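Local atomic coordinates of ABC transporter, periplasmic substrate-binding protein (Thermotoga maritima, PDB entry 2HPG), a protein that probably binds a small solute in the periplasm and hands it to a tripartite ATP-independent (TRAP) membrane transporter. Residues L202-V207 with E271-C276; Y141-T146 with K217-T222; Y136-Y141 with E259-I264; N88-I93 with G223-I228. All coordinates share one frame; numbering follows the deposited sequence.

In the fold
The four contacts share a few long elements: strands 130-146 and 218-234, neighbours in one sheet, and helix 243-278, the kind of long helix that spans both lobes in TRAP solute receptors. Interactions 2, 3 and 4 follow this strand pair, and interaction 4 joins interaction 3 through Gln139 N and Leu227 O, 2.9 Å apart. Interaction 2 meets interaction 4 where Thr222 O lies 2.7 Å from Tyr91 OH. Interactions 1 and 2, with centres 10 Å apart, converge on Glu221, whose OE2 is 2.7 Å from Tyr204 OH and 2.8 Å from Lys273 NZ. Interactions 1 and 3 both use helix 243-278, their centres about 14 Å apart.

Interaction 1 (L202-V207 with E271-C276); sequences LTYANV and EYKQKC
The side chains of Tyr204 and Lys273 run alongside each other in the same direction and make the tight, more buried half of this helix-helix contact. Lys273 CB sits 3.8 Å above the plane of the Tyr204 ring, over its centre. From there the aliphatic chain runs on across the ring, helped by a CG that is anti to the backbone N (chi1 -177°), and CG comes within 3.6 Å of Tyr204 CZ. Cys276 SG approaches the same ring differently, in its plane at the edge, 4.0 Å from CD1, as a sulfur-aromatic contact. The Tyr204 hydroxyl and the Lys273 amine both reach Glu221, the first by a hydrogen bond and the second by a salt bridge. The fold element on one side is the short helix 204-209, N-capped by Thr203, whose OG1 accepts from Asn206 N; it docks on the long helix 243-278, where the Glu269 carboxylate takes the N-H groups of Tyr204 and Ala205. A leucine in place of Tyr204 would probably leave Glu221 without one of its partners and strip the Lys273 chain of the flat surface it lies on. The other half is as close but more open to solvent. Here two partly exposed residues meet: Ala205 CA stands 3.6 Å above the Tyr272 ring, offset toward the rim, and Ala205 CB is 3.5 Å from both CD2 and CE2 of that ring.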
# COMPACT_ATOMS: atom_id res chain seq x y z
N LEU A 202 11.42 -1.34 3.25
CA LEU A 202 10.34 -1.39 4.23
C LEU A 202 10.12 -0.01 4.84
O LEU A 202 10.89 0.90 4.63
CB LEU A 202 10.69 -2.37 5.36
CG LEU A 202 10.78 -3.87 5.02
CD1 LEU A 202 11.35 -4.66 6.21
CD2 LEU A 202 9.45 -4.48 4.58
N THR A 203 9.05 0.13 5.62
CA THR A 203 8.85 1.29 6.47
C THR A 203 9.60 1.10 7.79
O THR A 203 10.00 -0.01 8.11
CB THR A 203 7.38 1.42 6.81
OG1 THR A 203 7.01 0.31 7.61
CG2 THR A 203 6.55 1.44 5.52
N TYR A 204 9.78 2.18 8.55
CA TYR A 204 10.46 2.11 9.84
C TYR A 204 9.67 1.25 10.85
O TYR A 204 10.25 0.55 11.67
CB TYR A 204 10.68 3.53 10.40
CG TYR A 204 11.87 4.30 9.81
CD1 TYR A 204 13.16 4.06 10.25
CD2 TYR A 204 11.68 5.30 8.85
CE1 TYR A 204 14.21 4.79 9.79
CE2 TYR A 204 12.76 6.03 8.36
CZ TYR A 204 14.02 5.75 8.83
OH TYR A 204 15.14 6.43 8.37
N ALA A 205 8.34 1.32 10.79
CA ALA A 205 7.48 0.46 11.64
C ALA A 205 7.74 -1.02 11.36
O ALA A 205 7.88 -1.81 12.29
CB ALA A 205 6.00 0.79 11.40
N ASN A 206 7.79 -1.39 10.08
CA ASN A 206 8.08 -2.78 9.70
C ASN A 206 9.43 -3.20 10.24
O ASN A 206 9.59 -4.29 10.81
CB ASN A 206 8.17 -2.93 8.17
CG ASN A 206 6.84 -2.74 7.44
OD1 ASN A 206 5.76 -2.91 7.99
ND2 ASN A 206 6.94 -2.38 6.16
N VAL A 207 10.43 -2.35 10.03
CA VAL A 207 11.80 -2.66 10.46
C VAL A 207 11.85 -2.78 11.98
O VAL A 207 12.43 -3.73 12.52
CB VAL A 207 12.82 -1.61 10.00
CG1 VAL A 207 14.20 -1.86 10.66
CG2 VAL A 207 12.92 -1.59 8.46
N GLU A 271 8.41 8.47 14.86
CA GLU A 271 8.69 7.84 16.16
C GLU A 271 9.49 6.58 16.00
O GLU A 271 10.38 6.32 16.78
CB GLU A 271 7.41 7.49 16.89
CG GLU A 271 6.59 8.67 17.28
CD GLU A 271 5.33 8.26 18.01
OE1 GLU A 271 4.29 8.91 17.78
OE2 GLU A 271 5.36 7.30 18.82
N TYR A 272 9.12 5.77 15.02
CA TYR A 272 9.82 4.52 14.74
C TYR A 272 11.22 4.76 14.23
O TYR A 272 12.12 4.00 14.55
CB TYR A 272 9.02 3.67 13.75
CG TYR A 272 7.86 2.91 14.36
CD1 TYR A 272 8.08 1.94 15.33
CD2 TYR A 272 6.57 3.13 13.94
CE1 TYR A 272 7.03 1.23 15.88
CE2 TYR A 272 5.50 2.41 14.47
CZ TYR A 272 5.74 1.46 15.46
OH TYR A 272 4.70 0.75 15.99
N LYS A 273 11.42 5.82 13.45
CA LYS A 273 12.76 6.24 13.04
C LYS A 273 13.64 6.49 14.25
O LYS A 273 14.76 5.98 14.33
CB LYS A 273 12.71 7.51 12.16
CG LYS A 273 14.08 7.97 11.64
CD LYS A 273 13.95 9.10 10.62
CE LYS A 273 15.32 9.57 10.13
NZ LYS A 273 15.20 10.63 9.10
N GLN A 274 13.12 7.25 15.21
CA GLN A 274 13.84 7.52 16.46
C GLN A 274 14.13 6.24 17.23
O GLN A 274 15.23 6.10 17.80
CB GLN A 274 13.05 8.47 17.39
CG GLN A 274 12.79 9.86 16.88
CD GLN A 274 14.00 10.59 16.36
OE1 GLN A 274 14.58 10.21 15.35
NE2 GLN A 274 14.37 11.69 17.03
N LYS A 275 13.16 5.33 17.28
CA LYS A 275 13.39 4.04 17.96
C LYS A 275 14.45 3.22 17.25
O LYS A 275 15.23 2.55 17.90
CB LYS A 275 12.09 3.23 18.05
CG LYS A 275 11.12 3.78 19.06
CD LYS A 275 9.77 3.18 18.93
CE LYS A 275 9.00 3.31 20.25
NZ LYS A 275 7.52 3.22 20.05
N CYS A 276 14.49 3.27 15.93
CA CYS A 276 15.49 2.52 15.16
C CYS A 276 16.90 3.07 15.39
O CYS A 276 17.87 2.32 15.53
CB CYS A 276 15.16 2.53 13.66
SG CYS A 276 13.80 1.41 13.13

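Interaction 2 (Y141-T146 with K217-T222); sequences YRHFVT and KYMSET
Phe144 and Ser220 face each other as a hydrogen-bonded antiparallel pair, Ser220 N giving to Phe144 O over 3.0 Å and Phe144 N giving back to Ser220 O. Two residues on, Thr146 pairs with Tyr218 in the same way, and Lys217 N adds a weak bond to Thr146 O. With Lys217 and Tyr218 both set against Thr146, this is a classic beta bulge. On the sheet face that carries Phe144, Thr146, Tyr218 and Ser220, a water bridges the two strands: it donates to Phe144 O and, over 2.7 Å, to Thr146 OG1, lies 2.6 Å from Ser220 OG, and bonds weakly to Tyr218 O. Thr146 OG1, between the backbone N and the carbonyl carbon (chi1 61°), is thereby directed to this water; it also bonds to Lys148 O, and Ser220 OG to Ile150 N. At the other end the strand kinks in an inverse gamma turn centred on Glu221, and Ser220 O therefore accepts from Thr222 N as well as from Phe144 N. The turn lays Glu221 CG 4.0 Å above the centre of the His143 ring, whose ND1 pairs with Gly223 N. Helix 167-176 packs on Phe144, helix 204-209 lies against Val145, and strand 282-284 runs beside strand 218-234 on its far edge.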
# COMPACT_ATOMS: atom_id res chain seq x y z
N TYR A 141 6.18 5.80 3.29
CA TYR A 141 7.31 5.60 2.39
C TYR A 141 8.19 4.46 2.83
O TYR A 141 8.50 4.31 4.01
CB TYR A 141 8.19 6.84 2.32
CG TYR A 141 7.48 7.97 1.68
CD1 TYR A 141 7.48 8.13 0.30
CD2 TYR A 141 6.70 8.83 2.43
CE1 TYR A 141 6.80 9.15 -0.29
CE2 TYR A 141 6.02 9.85 1.84
CZ TYR A 141 6.08 10.00 0.48
OH TYR A 141 5.38 11.02 -0.10
N ARG A 142 8.62 3.70 1.83
CA ARG A 142 9.52 2.59 2.02
C ARG A 142 10.91 3.00 1.61
O ARG A 142 11.11 3.77 0.66
CB ARG A 142 9.01 1.39 1.22
CG ARG A 142 7.74 0.85 1.84
CD ARG A 142 6.96 -0.06 0.96
NE ARG A 142 7.57 -1.38 0.80
CZ ARG A 142 7.11 -2.54 1.30
NH1 ARG A 142 6.02 -2.59 2.02
NH2 ARG A 142 7.75 -3.66 1.01
N HIS A 143 11.89 2.47 2.36
CA HIS A 143 13.31 2.82 2.20
C HIS A 143 14.09 1.52 2.17
O HIS A 143 13.58 0.51 2.60
CB HIS A 143 13.77 3.68 3.39
CG HIS A 143 12.99 4.96 3.56
ND1 HIS A 143 12.90 5.90 2.56
CD2 HIS A 143 12.27 5.44 4.60
CE1 HIS A 143 12.14 6.91 2.97
NE2 HIS A 143 11.76 6.66 4.22
N PHE A 144 15.31 1.53 1.66
CA PHE A 144 16.12 0.31 1.64
C PHE A 144 16.69 -0.01 3.03
O PHE A 144 17.13 0.90 3.71
CB PHE A 144 17.26 0.44 0.64
CG PHE A 144 16.83 0.31 -0.79
CD1 PHE A 144 16.55 -0.93 -1.32
CD2 PHE A 144 16.66 1.42 -1.57
CE1 PHE A 144 16.14 -1.06 -2.64
CE2 PHE A 144 16.26 1.30 -2.88
CZ PHE A 144 15.99 0.05 -3.41
N VAL A 145 16.69 -1.30 3.39
CA VAL A 145 17.20 -1.76 4.68
C VAL A 145 18.27 -2.78 4.32
O VAL A 145 17.98 -3.83 3.77
CB VAL A 145 16.13 -2.44 5.57
CG1 VAL A 145 16.57 -2.33 7.07
CG2 VAL A 145 14.74 -1.82 5.38
N THR A 146 19.53 -2.43 4.61
CA THR A 146 20.69 -3.15 4.08
C THR A 146 21.86 -3.14 5.09
O THR A 146 21.77 -2.54 6.14
CB THR A 146 21.18 -2.46 2.81
OG1 THR A 146 21.57 -1.12 3.14
CG2 THR A 146 20.08 -2.42 1.70
N LYS A 217 21.89 -2.97 9.35
CA LYS A 217 22.41 -1.76 9.99
C LYS A 217 21.88 -0.46 9.38
O LYS A 217 21.66 0.51 10.12
CB LYS A 217 23.94 -1.76 9.94
CG LYS A 217 24.56 -0.44 10.40
CD LYS A 217 26.04 -0.56 10.64
CE LYS A 217 26.68 0.83 10.84
NZ LYS A 217 28.11 0.74 11.26
N TYR A 218 21.69 -0.43 8.06
CA TYR A 218 21.39 0.83 7.37
C TYR A 218 19.96 0.99 6.86
O TYR A 218 19.40 0.10 6.21
CB TYR A 218 22.31 1.02 6.17
CG TYR A 218 23.76 1.17 6.53
CD1 TYR A 218 24.28 2.40 6.89
CD2 TYR A 218 24.61 0.07 6.54
CE1 TYR A 218 25.60 2.55 7.25
CE2 TYR A 218 25.94 0.20 6.89
CZ TYR A 218 26.42 1.45 7.24
OH TYR A 218 27.72 1.60 7.59
N MSE A 219 19.38 2.15 7.17
CA MSE A 219 18.16 2.60 6.53
C MSE A 219 18.53 3.73 5.59
O MSE A 219 18.95 4.79 6.05
CB MSE A 219 17.16 3.09 7.58
CG MSE A 219 15.75 3.10 7.07
SE MSE A 219 14.85 1.44 7.50
CE MSE A 219 13.04 1.99 7.06
N SER A 220 18.42 3.51 4.28
CA SER A 220 18.75 4.54 3.30
C SER A 220 17.47 5.09 2.71
O SER A 220 16.68 4.34 2.10
CB SER A 220 19.64 3.98 2.19
OG SER A 220 20.70 3.19 2.70
N GLU A 221 17.26 6.40 2.89
CA GLU A 221 15.97 7.02 2.67
C GLU A 221 15.71 7.42 1.22
O GLU A 221 15.52 8.60 0.89
CB GLU A 221 15.79 8.21 3.60
CG GLU A 221 15.63 7.82 5.07
CD GLU A 221 15.20 8.97 5.91
OE1 GLU A 221 15.41 10.11 5.47
OE2 GLU A 221 14.69 8.77 7.02
N THR A 222 15.65 6.40 0.37
CA THR A 222 15.34 6.57 -1.04
C THR A 222 13.87 6.92 -1.23
O THR A 222 13.53 7.52 -2.25
CB THR A 222 15.63 5.32 -1.83
OG1 THR A 222 15.10 4.19 -1.13
CG2 THR A 222 17.13 5.13 -2.05
O HOH W 1 19.89 0.90 3.58

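Interaction 3 (Y136-Y141 with E259-I264); sequences YWVQGY and EVSLKI
Val138 and Ser261 stand opposite each other with CA atoms 4.8 Å apart, where strand 136-141 and helix 259-264 run nearly alongside, their axes 6.9 Å apart and 19° from parallel. This is the helix-on-sheet packing of an alpha/beta fold, and the small Ser261 and Gly140 probably allow the close approach. Ser261 is the polar centre of it. Its OG accepts from Val138 N over 2.9 Å, with a bent N-H...O angle of 134°; the hydroxyl also lies near two carbonyl oxygens, Gly257 O of its own helix and Tyr136 O, and its one proton is not assigned between them. An alanine at Ser261 would probably leave Val138 N buried without its acceptor, since the retained CB would keep its contact with the valine side chain but offers no acceptor. On one side of the serine, Val260 CG1 meets the six-membered ring of Trp137 at CZ3, 3.9 Å away, the two side chains crossing at about a right angle. The Trp137 NE1 is held by Met253 O, and Phe27 and Tyr23 of helix 22-37 pack on the indole. On the other side Ile264 spreads two branches over the strand backbone, CG2 lying 3.2 Å from Gln139 O. Gly140 suits this closeness, for a CB there would stand 3.6 Å from Ile264 CG2, and its positive phi of 109° would be strained for any other residue. Ile264 CD1, finally, comes to 3.3 Å from Val138 O, a buried carbonyl oxygen with no polar partner in the model.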
# COMPACT_ATOMS: atom_id res chain seq x y z
N TYR A 136 -7.55 5.88 0.10
CA TYR A 136 -6.91 6.87 0.96
C TYR A 136 -6.28 6.22 2.19
O TYR A 136 -6.32 6.78 3.30
CB TYR A 136 -7.93 7.89 1.45
CG TYR A 136 -8.62 8.71 0.37
CD1 TYR A 136 -8.13 8.77 -0.93
CD2 TYR A 136 -9.74 9.46 0.67
CE1 TYR A 136 -8.78 9.53 -1.89
CE2 TYR A 136 -10.38 10.22 -0.28
CZ TYR A 136 -9.91 10.25 -1.55
OH TYR A 136 -10.59 11.02 -2.47
N TRP A 137 -5.68 5.06 1.98
CA TRP A 137 -5.10 4.26 3.06
C TRP A 137 -3.65 4.10 2.70
O TRP A 137 -3.33 3.42 1.74
CB TRP A 137 -5.82 2.91 3.18
CG TRP A 137 -7.17 3.07 3.81
CD1 TRP A 137 -8.28 3.61 3.23
CD2 TRP A 137 -7.54 2.73 5.15
NE1 TRP A 137 -9.32 3.63 4.13
CE2 TRP A 137 -8.88 3.09 5.32
CE3 TRP A 137 -6.85 2.15 6.22
CZ2 TRP A 137 -9.57 2.88 6.53
CZ3 TRP A 137 -7.53 1.95 7.41
CH2 TRP A 137 -8.87 2.31 7.55
N VAL A 138 -2.79 4.76 3.45
CA VAL A 138 -1.38 4.86 3.10
C VAL A 138 -0.52 4.34 4.25
O VAL A 138 -0.71 4.72 5.40
CB VAL A 138 -1.06 6.33 2.69
CG1 VAL A 138 0.39 6.64 2.75
CG2 VAL A 138 -1.63 6.60 1.27
N GLN A 139 0.40 3.43 3.94
CA GLN A 139 1.28 2.87 4.97
C GLN A 139 2.57 3.66 5.12
O GLN A 139 3.31 3.47 6.08
CB GLN A 139 1.59 1.41 4.66
CG GLN A 139 0.50 0.46 5.10
CD GLN A 139 0.87 -0.95 4.84
OE1 GLN A 139 1.89 -1.42 5.33
NE2 GLN A 139 0.06 -1.65 4.05
N GLY A 140 2.84 4.56 4.17
CA GLY A 140 4.02 5.41 4.26
C GLY A 140 5.08 5.05 3.25
O GLY A 140 4.91 4.11 2.47
N TYR A 141 6.18 5.80 3.29
CA TYR A 141 7.31 5.60 2.39
C TYR A 141 8.19 4.46 2.83
O TYR A 141 8.50 4.31 4.01
CB TYR A 141 8.19 6.84 2.32
CG TYR A 141 7.48 7.97 1.68
CD1 TYR A 141 7.48 8.13 0.30
CD2 TYR A 141 6.70 8.83 2.43
CE1 TYR A 141 6.80 9.15 -0.29
CE2 TYR A 141 6.02 9.85 1.84
CZ TYR A 141 6.08 10.00 0.48
OH TYR A 141 5.38 11.02 -0.10
N GLU A 259 -7.32 9.88 7.94
CA GLU A 259 -6.87 10.08 9.32
C GLU A 259 -5.65 9.22 9.68
O GLU A 259 -4.66 9.73 10.23
CB GLU A 259 -8.01 9.77 10.28
CG GLU A 259 -7.72 10.02 11.75
CD GLU A 259 -8.85 9.52 12.67
OE1 GLU A 259 -9.86 8.98 12.17
OE2 GLU A 259 -8.71 9.67 13.91
N VAL A 260 -5.70 7.92 9.42
CA VAL A 260 -4.56 7.06 9.78
C VAL A 260 -3.36 7.30 8.86
O VAL A 260 -2.23 7.24 9.29
CB VAL A 260 -4.95 5.57 9.87
CG1 VAL A 260 -5.26 4.97 8.50
CG2 VAL A 260 -3.85 4.78 10.63
N SER A 261 -3.59 7.61 7.59
CA SER A 261 -2.50 7.93 6.66
C SER A 261 -1.62 9.09 7.12
O SER A 261 -0.39 9.03 7.04
CB SER A 261 -3.08 8.28 5.30
OG SER A 261 -3.80 7.19 4.76
N LEU A 262 -2.25 10.13 7.63
CA LEU A 262 -1.53 11.30 8.11
C LEU A 262 -0.85 11.04 9.42
O LEU A 262 0.23 11.55 9.65
CB LEU A 262 -2.46 12.49 8.27
CG LEU A 262 -2.88 13.12 6.95
CD1 LEU A 262 -4.08 14.00 7.21
CD2 LEU A 262 -1.77 13.93 6.35
N LYS A 263 -1.48 10.27 10.31
CA LYS A 263 -0.84 9.88 11.57
C LYS A 263 0.41 9.04 11.31
O LYS A 263 1.46 9.25 11.90
CB LYS A 263 -1.82 9.11 12.46
CG LYS A 263 -1.43 9.07 13.94
CD LYS A 263 -2.28 8.10 14.76
CE LYS A 263 -2.02 8.31 16.27
NZ LYS A 263 -2.55 7.21 17.14
N ILE A 264 0.28 8.08 10.41
CA ILE A 264 1.41 7.28 9.97
C ILE A 264 2.53 8.17 9.40
O ILE A 264 3.68 8.08 9.83
CB ILE A 264 0.99 6.18 8.94
CG1 ILE A 264 0.19 5.07 9.61
CG2 ILE A 264 2.21 5.56 8.29
CD1 ILE A 264 -0.34 4.03 8.65

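Interaction 4 (N88-I93 with G223-I228); sequences NLAYFI and GHFLLI
His224 O is gripped from the loop side by two adjacent residues: Tyr91 N donates to it over 2.8 Å, and Ala90 CA makes a C-H...O contact at 3.2 Å. The N-H...O angle is 156°, though the donor is tilted 29° from the carbonyl plane. What brings the two groups together is a type II turn from Leu89 to Phe92, with Tyr91 at positive phi and at the N-cap of helix 92-95. The same turn puts the Tyr91 ring over the strand: CG is anti to the carbonyl carbon (chi1 -64°), and His224 CA stands 3.5 Å from the ring plane, offset toward the rim, as a CH-pi contact. The ring is anchored at its far end, where OH bonds to Thr222 O. Phe225 reaches the loop as well, and Ala90 N lies 3.6 Å from its CE1 at the edge of the ring. Farther along the strand the contact becomes apolar. Ile93 CG1 comes to 3.8 Å from Leu226 CD2, and Ile228 CD1 approaches Phe92 and Ile93, with Leu108 of helix 101-112 touching Ile93 and Ile228. Two waters also bridge the segments. One donates to Leu89 O over 2.7 Å, the other accepts from Ile93 N over 2.9 Å, and each also receives a weak bond from Leu226 N. One direct hydrogen bond thus joins the segments, the Tyr91 hydroxyl adds a second to the strand just before 223-228, and waters bridge the rest, so the apolar fit probably does much of the holding.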
# COMPACT_ATOMS: atom_id res chain seq x y z
N ASN A 88 1.43 1.46 -7.92
CA ASN A 88 2.34 0.68 -7.06
C ASN A 88 3.78 0.70 -7.59
O ASN A 88 4.66 -0.03 -7.10
CB ASN A 88 1.86 -0.78 -6.92
CG ASN A 88 1.96 -1.29 -5.48
OD1 ASN A 88 3.04 -1.35 -4.91
ND2 ASN A 88 0.83 -1.62 -4.89
N LEU A 89 4.02 1.53 -8.59
CA LEU A 89 5.34 1.63 -9.17
C LEU A 89 6.21 2.66 -8.44
O LEU A 89 5.70 3.62 -7.81
CB LEU A 89 5.24 1.91 -10.69
CG LEU A 89 4.91 0.68 -11.54
CD1 LEU A 89 4.89 1.07 -13.00
CD2 LEU A 89 5.91 -0.42 -11.33
N ALA A 90 7.52 2.44 -8.50
CA ALA A 90 8.49 3.27 -7.81
C ALA A 90 8.29 4.73 -8.15
O ALA A 90 8.10 5.06 -9.31
CB ALA A 90 9.93 2.84 -8.14
N TYR A 91 8.30 5.57 -7.13
CA TYR A 91 8.18 7.04 -7.24
C TYR A 91 6.89 7.60 -7.83
O TYR A 91 6.82 8.81 -8.02
CB TYR A 91 9.40 7.68 -7.94
CG TYR A 91 10.65 7.48 -7.13
CD1 TYR A 91 11.57 6.51 -7.47
CD2 TYR A 91 10.87 8.21 -5.97
CE1 TYR A 91 12.69 6.29 -6.70
CE2 TYR A 91 12.00 8.00 -5.19
CZ TYR A 91 12.91 7.06 -5.57
OH TYR A 91 14.03 6.83 -4.78
N PHE A 92 5.88 6.76 -8.06
CA PHE A 92 4.58 7.24 -8.54
C PHE A 92 4.10 8.54 -7.86
O PHE A 92 3.74 9.51 -8.54
CB PHE A 92 3.48 6.15 -8.44
CG PHE A 92 2.08 6.67 -8.73
CD1 PHE A 92 1.65 6.82 -10.04
CD2 PHE A 92 1.25 7.07 -7.70
CE1 PHE A 92 0.38 7.35 -10.32
CE2 PHE A 92 -0.01 7.62 -7.95
CZ PHE A 92 -0.45 7.74 -9.27
N ILE A 93 4.04 8.58 -6.53
CA ILE A 93 3.46 9.77 -5.89
C ILE A 93 4.35 11.00 -6.13
O ILE A 93 3.87 12.15 -6.13
CB ILE A 93 3.16 9.58 -4.37
CG1 ILE A 93 1.95 10.42 -3.94
CG2 ILE A 93 4.35 9.94 -3.52
CD1 ILE A 93 0.61 9.83 -4.37
N GLY A 223 13.01 6.53 -0.29
CA GLY A 223 11.58 6.85 -0.34
C GLY A 223 10.95 6.44 -1.68
O GLY A 223 10.10 7.14 -2.24
N HIS A 224 11.39 5.30 -2.18
CA HIS A 224 11.07 4.83 -3.54
C HIS A 224 9.64 4.29 -3.74
O HIS A 224 9.18 4.23 -4.89
CB HIS A 224 12.10 3.78 -3.97
CG HIS A 224 12.18 2.62 -3.02
ND1 HIS A 224 13.08 2.56 -1.99
CD2 HIS A 224 11.42 1.51 -2.91
CE1 HIS A 224 12.89 1.46 -1.29
NE2 HIS A 224 11.89 0.80 -1.83
N PHE A 225 8.94 3.90 -2.67
CA PHE A 225 7.51 3.59 -2.73
C PHE A 225 6.76 4.37 -1.67
O PHE A 225 7.24 4.54 -0.56
CB PHE A 225 7.17 2.11 -2.46
CG PHE A 225 7.72 1.13 -3.45
CD1 PHE A 225 7.41 1.21 -4.80
CD2 PHE A 225 8.47 0.07 -3.02
CE1 PHE A 225 7.91 0.29 -5.68
CE2 PHE A 225 8.97 -0.85 -3.89
CZ PHE A 225 8.69 -0.76 -5.22
N LEU A 226 5.58 4.86 -2.04
CA LEU A 226 4.54 5.20 -1.08
C LEU A 226 3.45 4.15 -1.22
O LEU A 226 2.79 4.08 -2.26
CB LEU A 226 3.95 6.59 -1.34
CG LEU A 226 2.88 6.99 -0.33
CD1 LEU A 226 3.48 7.16 1.06
CD2 LEU A 226 2.15 8.23 -0.80
N LEU A 227 3.27 3.32 -0.20
CA LEU A 227 2.31 2.21 -0.26
C LEU A 227 0.87 2.69 -0.08
O LEU A 227 0.44 3.11 1.01
CB LEU A 227 2.68 1.12 0.76
CG LEU A 227 1.77 -0.12 0.85
CD1 LEU A 227 1.25 -0.58 -0.49
CD2 LEU A 227 2.56 -1.24 1.56
N ILE A 228 0.14 2.65 -1.19
CA ILE A 228 -1.24 3.04 -1.23
C ILE A 228 -2.06 1.77 -1.24
O ILE A 228 -1.97 0.96 -2.17
CB ILE A 228 -1.56 3.83 -2.52
CG1 ILE A 228 -0.68 5.09 -2.62
CG2 ILE A 228 -3.04 4.23 -2.54
CD1 ILE A 228 -0.65 5.65 -4.07
O HOH W 2 5.00 4.11 -5.28
O HOH W 3 5.39 6.74 -4.77